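Long-range contact in putative lipoprotein YerB (Bacillus subtilis, PDB 2PSB), which is of unknown function but is probably a membrane-attached lipoprotein and interacts with the helicase PcrA: residues S93-W105 / A117-F131. Residues are numbered along the deposited sequence; the frame is centred on the assembly and turned at random.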
loop_
_atom_site.group_PDB
_atom_site.type_symbol
_atom_site.label_atom_id
_atom_site.label_comp_id
_atom_site.label_asym_id
_atom_site.label_seq_id
_atom_site.Cartn_x
_atom_site.Cartn_y
_atom_site.Cartn_z
ATOM N N SER A 93 -2.957 -1.194 7.985
ATOM C CA SER A 93 -2.818 0.193 8.405
ATOM C C SER A 93 -2.349 0.247 9.851
ATOM O O SER A 93 -1.461 1.027 10.195
ATOM C CB SER A 93 -4.159 0.917 8.287
ATOM O OG SER A 93 -4.031 2.267 8.680
ATOM N N ASN A 94 -2.947 -0.604 10.685
ATOM C CA ASN A 94 -2.637 -0.666 12.108
ATOM C C ASN A 94 -1.200 -1.035 12.427
ATOM O O ASN A 94 -0.713 -0.758 13.519
ATOM C CB ASN A 94 -3.594 -1.643 12.801
ATOM C CG ASN A 94 -4.932 -1.012 13.131
ATOM O OD1 ASN A 94 -5.892 -1.707 13.456
ATOM N ND2 ASN A 94 -4.997 0.308 13.060
ATOM N N GLY A 95 -0.514 -1.666 11.484
ATOM C CA GLY A 95 0.867 -2.024 11.734
ATOM C C GLY A 95 1.660 -0.784 12.095
ATOM O O GLY A 95 2.747 -0.879 12.659
ATOM N N PHE A 96 1.103 0.382 11.772
ATOM C CA PHE A 96 1.736 1.658 12.052
ATOM C C PHE A 96 0.805 2.612 12.803
ATOM O O PHE A 96 1.111 3.791 12.937
ATOM C CB PHE A 96 2.190 2.305 10.739
ATOM C CG PHE A 96 2.948 1.372 9.839
ATOM C CD1 PHE A 96 2.273 0.468 9.025
ATOM C CD2 PHE A 96 4.339 1.355 9.846
ATOM C CE1 PHE A 96 2.981 -0.449 8.228
ATOM C CE2 PHE A 96 5.050 0.445 9.055
ATOM C CZ PHE A 96 4.370 -0.453 8.251
ATOM N N ASP A 97 -0.330 2.092 13.276
ATOM C CA ASP A 97 -1.323 2.879 14.017
ATOM C C ASP A 97 -1.651 4.148 13.236
ATOM O O ASP A 97 -1.846 5.231 13.798
ATOM C CB ASP A 97 -0.783 3.226 15.413
ATOM C CG ASP A 97 -1.847 3.817 16.329
ATOM O OD1 ASP A 97 -2.958 3.244 16.393
ATOM O OD2 ASP A 97 -1.572 4.844 16.991
ATOM N N SER A 98 -1.717 3.995 11.923
ATOM C CA SER A 98 -1.977 5.110 11.035
ATOM C C SER A 98 -3.421 5.558 10.997
ATOM O O SER A 98 -4.342 4.789 11.288
ATOM C CB SER A 98 -1.556 4.764 9.600
ATOM O OG SER A 98 -0.996 3.457 9.501
ATOM N N ILE A 99 -3.600 6.825 10.649
ATOM C CA ILE A 99 -4.922 7.394 10.478
ATOM C C ILE A 99 -5.385 6.699 9.197
ATOM O O ILE A 99 -4.733 6.800 8.154
ATOM C CB ILE A 99 -4.837 8.914 10.264
ATOM C CG1 ILE A 99 -4.496 9.592 11.592
ATOM C CG2 ILE A 99 -6.139 9.446 9.671
ATOM C CD1 ILE A 99 -4.040 11.037 11.453
ATOM N N PHE A 100 -6.500 5.976 9.302
ATOM C CA PHE A 100 -7.062 5.206 8.201
ATOM C C PHE A 100 -8.045 5.997 7.347
ATOM O O PHE A 100 -9.146 6.322 7.787
ATOM C CB PHE A 100 -7.753 3.972 8.772
ATOM C CG PHE A 100 -8.103 2.940 7.747
ATOM C CD1 PHE A 100 -7.098 2.260 7.052
ATOM C CD2 PHE A 100 -9.430 2.613 7.499
ATOM C CE1 PHE A 100 -7.411 1.259 6.125
ATOM C CE2 PHE A 100 -9.758 1.604 6.567
ATOM C CZ PHE A 100 -8.743 0.928 5.882
ATOM N N VAL A 101 -7.646 6.296 6.117
ATOM C CA VAL A 101 -8.501 7.048 5.219
ATOM C C VAL A 101 -9.077 6.114 4.163
ATOM O O VAL A 101 -8.355 5.287 3.595
ATOM C CB VAL A 101 -7.718 8.181 4.547
ATOM C CG1 VAL A 101 -8.661 9.045 3.700
ATOM C CG2 VAL A 101 -7.040 9.018 5.610
ATOM N N HIS A 102 -10.378 6.236 3.919
ATOM C CA HIS A 102 -11.050 5.387 2.947
ATOM C C HIS A 102 -12.358 5.992 2.463
ATOM O O HIS A 102 -12.629 7.174 2.672
ATOM C CB HIS A 102 -11.339 4.017 3.560
ATOM C CG HIS A 102 -12.248 4.073 4.747
ATOM N ND1 HIS A 102 -11.935 4.780 5.887
ATOM C CD2 HIS A 102 -13.463 3.522 4.966
ATOM C CE1 HIS A 102 -12.920 4.663 6.760
ATOM N NE2 HIS A 102 -13.860 3.904 6.226
ATOM N N HIS A 103 -13.170 5.168 1.813
ATOM C CA HIS A 103 -14.451 5.624 1.307
ATOM C C HIS A 103 -15.343 4.421 1.054
ATOM O O HIS A 103 -15.278 3.785 -0.007
ATOM C CB HIS A 103 -14.262 6.426 0.022
ATOM C CG HIS A 103 -15.432 7.297 -0.317
ATOM N ND1 HIS A 103 -15.366 8.299 -1.260
ATOM C CD2 HIS A 103 -16.692 7.335 0.183
ATOM C CE1 HIS A 103 -16.530 8.921 -1.322
ATOM N NE2 HIS A 103 -17.352 8.355 -0.456
ATOM N N GLY A 104 -16.184 4.125 2.040
ATOM C CA GLY A 104 -17.066 2.981 1.950
ATOM C C GLY A 104 -16.357 1.845 2.650
ATOM O O GLY A 104 -15.223 2.009 3.109
ATOM N N TRP A 105 -17.006 0.692 2.729
ATOM C CA TRP A 105 -16.410 -0.458 3.393
ATOM C C TRP A 105 -17.235 -1.731 3.248
ATOM O O TRP A 105 -18.386 -1.704 2.814
ATOM C CB TRP A 105 -16.211 -0.165 4.889
ATOM C CG TRP A 105 -17.385 0.508 5.566
ATOM C CD1 TRP A 105 -18.705 0.416 5.222
ATOM C CD2 TRP A 105 -17.334 1.354 6.726
ATOM N NE1 TRP A 105 -19.479 1.155 6.091
ATOM C CE2 TRP A 105 -18.663 1.741 7.022
ATOM C CE3 TRP A 105 -16.294 1.828 7.539
ATOM C CZ2 TRP A 105 -18.978 2.572 8.102
ATOM C CZ3 TRP A 105 -16.611 2.657 8.617
ATOM C CH2 TRP A 105 -17.942 3.022 8.883
ATOM N N ALA A 117 -11.366 -0.136 16.004
ATOM C CA ALA A 117 -10.134 -0.693 15.446
ATOM C C ALA A 117 -9.097 0.356 15.071
ATOM O O ALA A 117 -7.902 0.089 15.150
ATOM C CB ALA A 117 -10.450 -1.565 14.231
ATOM N N ALA A 118 -9.533 1.550 14.680
ATOM C CA ALA A 118 -8.579 2.579 14.287
ATOM C C ALA A 118 -9.198 3.952 14.035
ATOM O O ALA A 118 -10.389 4.062 13.735
ATOM C CB ALA A 118 -7.838 2.117 13.033
ATOM N N ASP A 119 -8.387 5.000 14.170
ATOM C CA ASP A 119 -8.861 6.352 13.903
ATOM C C ASP A 119 -9.052 6.422 12.398
ATOM O O ASP A 119 -8.073 6.369 11.649
ATOM C CB ASP A 119 -7.828 7.403 14.325
ATOM C CG ASP A 119 -7.610 7.447 15.824
ATOM O OD1 ASP A 119 -8.616 7.384 16.569
ATOM O OD2 ASP A 119 -6.437 7.555 16.252
ATOM N N TYR A 120 -10.300 6.538 11.952
ATOM C CA TYR A 120 -10.571 6.582 10.522
ATOM C C TYR A 120 -11.258 7.831 9.998
ATOM O O TYR A 120 -11.750 8.673 10.755
ATOM C CB TYR A 120 -11.389 5.358 10.096
ATOM C CG TYR A 120 -12.769 5.243 10.719
ATOM C CD1 TYR A 120 -12.928 4.847 12.050
ATOM C CD2 TYR A 120 -13.922 5.471 9.960
ATOM C CE1 TYR A 120 -14.203 4.673 12.605
ATOM C CE2 TYR A 120 -15.195 5.301 10.505
ATOM C CZ TYR A 120 -15.329 4.896 11.825
ATOM O OH TYR A 120 -16.584 4.682 12.360
HETATM N N MSE A 121 -11.267 7.931 8.676
HETATM C CA MSE A 121 -11.891 9.026 7.953
HETATM C C MSE A 121 -12.628 8.349 6.797
HETATM O O MSE A 121 -12.004 7.800 5.884
HETATM C CB MSE A 121 -10.830 9.977 7.409
HETATM C CG MSE A 121 -11.395 11.216 6.772
HETATM SE SE MSE A 121 -10.054 12.157 5.805
HETATM C CE MSE A 121 -8.996 12.669 7.334
ATOM N N ASN A 122 -13.954 8.384 6.855
ATOM C CA ASN A 122 -14.792 7.753 5.847
ATOM C C ASN A 122 -15.313 8.775 4.850
ATOM O O ASN A 122 -15.974 9.755 5.222
ATOM C CB ASN A 122 -15.974 7.041 6.518
ATOM C CG ASN A 122 -16.592 5.970 5.638
ATOM O OD1 ASN A 122 -16.614 6.088 4.411
ATOM N ND2 ASN A 122 -17.115 4.925 6.265
ATOM N N GLY A 123 -15.015 8.534 3.581
ATOM C CA GLY A 123 -15.459 9.431 2.539
ATOM C C GLY A 123 -16.953 9.628 2.637
ATOM O O GLY A 123 -17.484 10.650 2.213
ATOM N N LEU A 124 -17.641 8.644 3.199
ATOM C CA LEU A 124 -19.087 8.743 3.345
ATOM C C LEU A 124 -19.473 9.978 4.169
ATOM O O LEU A 124 -20.400 10.710 3.813
ATOM C CB LEU A 124 -19.649 7.488 4.033
ATOM C CG LEU A 124 -19.432 6.092 3.429
ATOM C CD1 LEU A 124 -20.251 5.077 4.227
ATOM C CD2 LEU A 124 -19.851 6.064 1.974
ATOM N N ASP A 125 -18.746 10.216 5.257
ATOM C CA ASP A 125 -19.032 11.336 6.145
ATOM C C ASP A 125 -18.555 12.701 5.698
ATOM O O ASP A 125 -19.042 13.715 6.194
ATOM C CB ASP A 125 -18.457 11.061 7.528
ATOM C CG ASP A 125 -18.855 9.715 8.052
ATOM O OD1 ASP A 125 -20.042 9.355 7.910
ATOM O OD2 ASP A 125 -17.986 9.016 8.607
ATOM N N PHE A 126 -17.610 12.743 4.767
ATOM C CA PHE A 126 -17.080 14.025 4.322
ATOM C C PHE A 126 -17.249 14.251 2.839
ATOM O O PHE A 126 -16.713 15.214 2.293
ATOM C CB PHE A 126 -15.595 14.138 4.674
ATOM C CG PHE A 126 -15.291 13.871 6.117
ATOM C CD1 PHE A 126 -15.261 12.569 6.604
ATOM C CD2 PHE A 126 -15.029 14.924 6.991
ATOM C CE1 PHE A 126 -14.973 12.315 7.941
ATOM C CE2 PHE A 126 -14.737 14.685 8.329
ATOM C CZ PHE A 126 -14.709 13.378 8.810
ATOM N N ASP A 127 -17.990 13.366 2.188
ATOM C CA ASP A 127 -18.219 13.504 0.756
ATOM C C ASP A 127 -18.926 14.834 0.532
ATOM O O ASP A 127 -20.105 14.975 0.855
ATOM C CB ASP A 127 -19.084 12.346 0.241
ATOM C CG ASP A 127 -19.001 12.185 -1.267
ATOM O OD1 ASP A 127 -18.153 12.855 -1.886
ATOM O OD2 ASP A 127 -19.774 11.383 -1.830
ATOM N N GLY A 128 -18.194 15.809 -0.007
ATOM C CA GLY A 128 -18.757 17.127 -0.250
ATOM C C GLY A 128 -17.946 18.224 0.419
ATOM O O GLY A 128 -18.092 19.399 0.102
ATOM N N SER A 129 -17.078 17.848 1.352
ATOM C CA SER A 129 -16.257 18.825 2.046
ATOM C C SER A 129 -14.783 18.442 2.040
ATOM O O SER A 129 -14.026 18.893 1.181
ATOM C CB SER A 129 -16.758 19.030 3.489
ATOM O OG SER A 129 -16.981 17.811 4.172
ATOM N N LEU A 130 -14.378 17.603 2.984
ATOM C CA LEU A 130 -12.984 17.181 3.079
ATOM C C LEU A 130 -12.616 16.158 1.994
ATOM O O LEU A 130 -11.443 15.886 1.759
ATOM C CB LEU A 130 -12.716 16.645 4.486
ATOM C CG LEU A 130 -13.113 17.663 5.567
ATOM C CD1 LEU A 130 -12.664 17.177 6.922
ATOM C CD2 LEU A 130 -12.475 19.021 5.277
ATOM N N PHE A 131 -13.640 15.614 1.338
ATOM C CA PHE A 131 -13.496 14.680 0.225
ATOM C C PHE A 131 -14.170 15.392 -0.958
ATOM O O PHE A 131 -15.248 15.972 -0.797
ATOM C CB PHE A 131 -14.264 13.380 0.493
ATOM C CG PHE A 131 -13.425 12.262 1.054
ATOM C CD1 PHE A 131 -12.948 12.309 2.365
ATOM C CD2 PHE A 131 -13.144 11.137 0.280
ATOM C CE1 PHE A 131 -12.206 11.252 2.894
ATOM C CE2 PHE A 131 -12.403 10.076 0.803
ATOM C CZ PHE A 131 -11.935 10.135 2.111
HETATM O O HOH W 1 -5.250 2.260 15.004
HETATM O O HOH W 2 -5.566 4.790 13.822
#
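D119 O accepts F100 N at 2.9 Å, and a water joins D119 N to S98 O. The D119 carboxylate pairs outside with K160 and R31. Y120 CD2 lies at the edge of the H102 ring, 3.4 Å from H102 CE1; the two rings meet rim to rim, planes 48° apart. Y120 CE2 meets W105 CZ3 at 3.5 Å, so the three rings form an aromatic cluster beside L113 of helix 107-114. M121 N donates to F100 O, and M121 O accepts from H102 N at 3.0 Å. Strands 99-102 and 120-122 are thus parallel neighbours, and helix 107-114 lies between them in the chain. M121 SE lies alongside V101 CG1 on the sheet face away from the cluster. The N122 side chain swings away from its own backbone N (chi1 -159°), which brings OD1 to G104 N at 3.1 Å. N122 is the N-cap of helix 123-126; the same OD1 accepts from L124 N, whose place is less sure. N122 ND2 sits over the W105 ring face. G123 CA packs on the H103 ring, 3.6 Å from its centroid. H103 ND1 is hydrogen-bonded to S143 OG. Replacing H103 by alanine is likely to leave G123 CA and the F131 edge without the ring they pack on, and S143 OG without its ring nitrogen. F131 points its edge at the H103 ring, planes 72° apart.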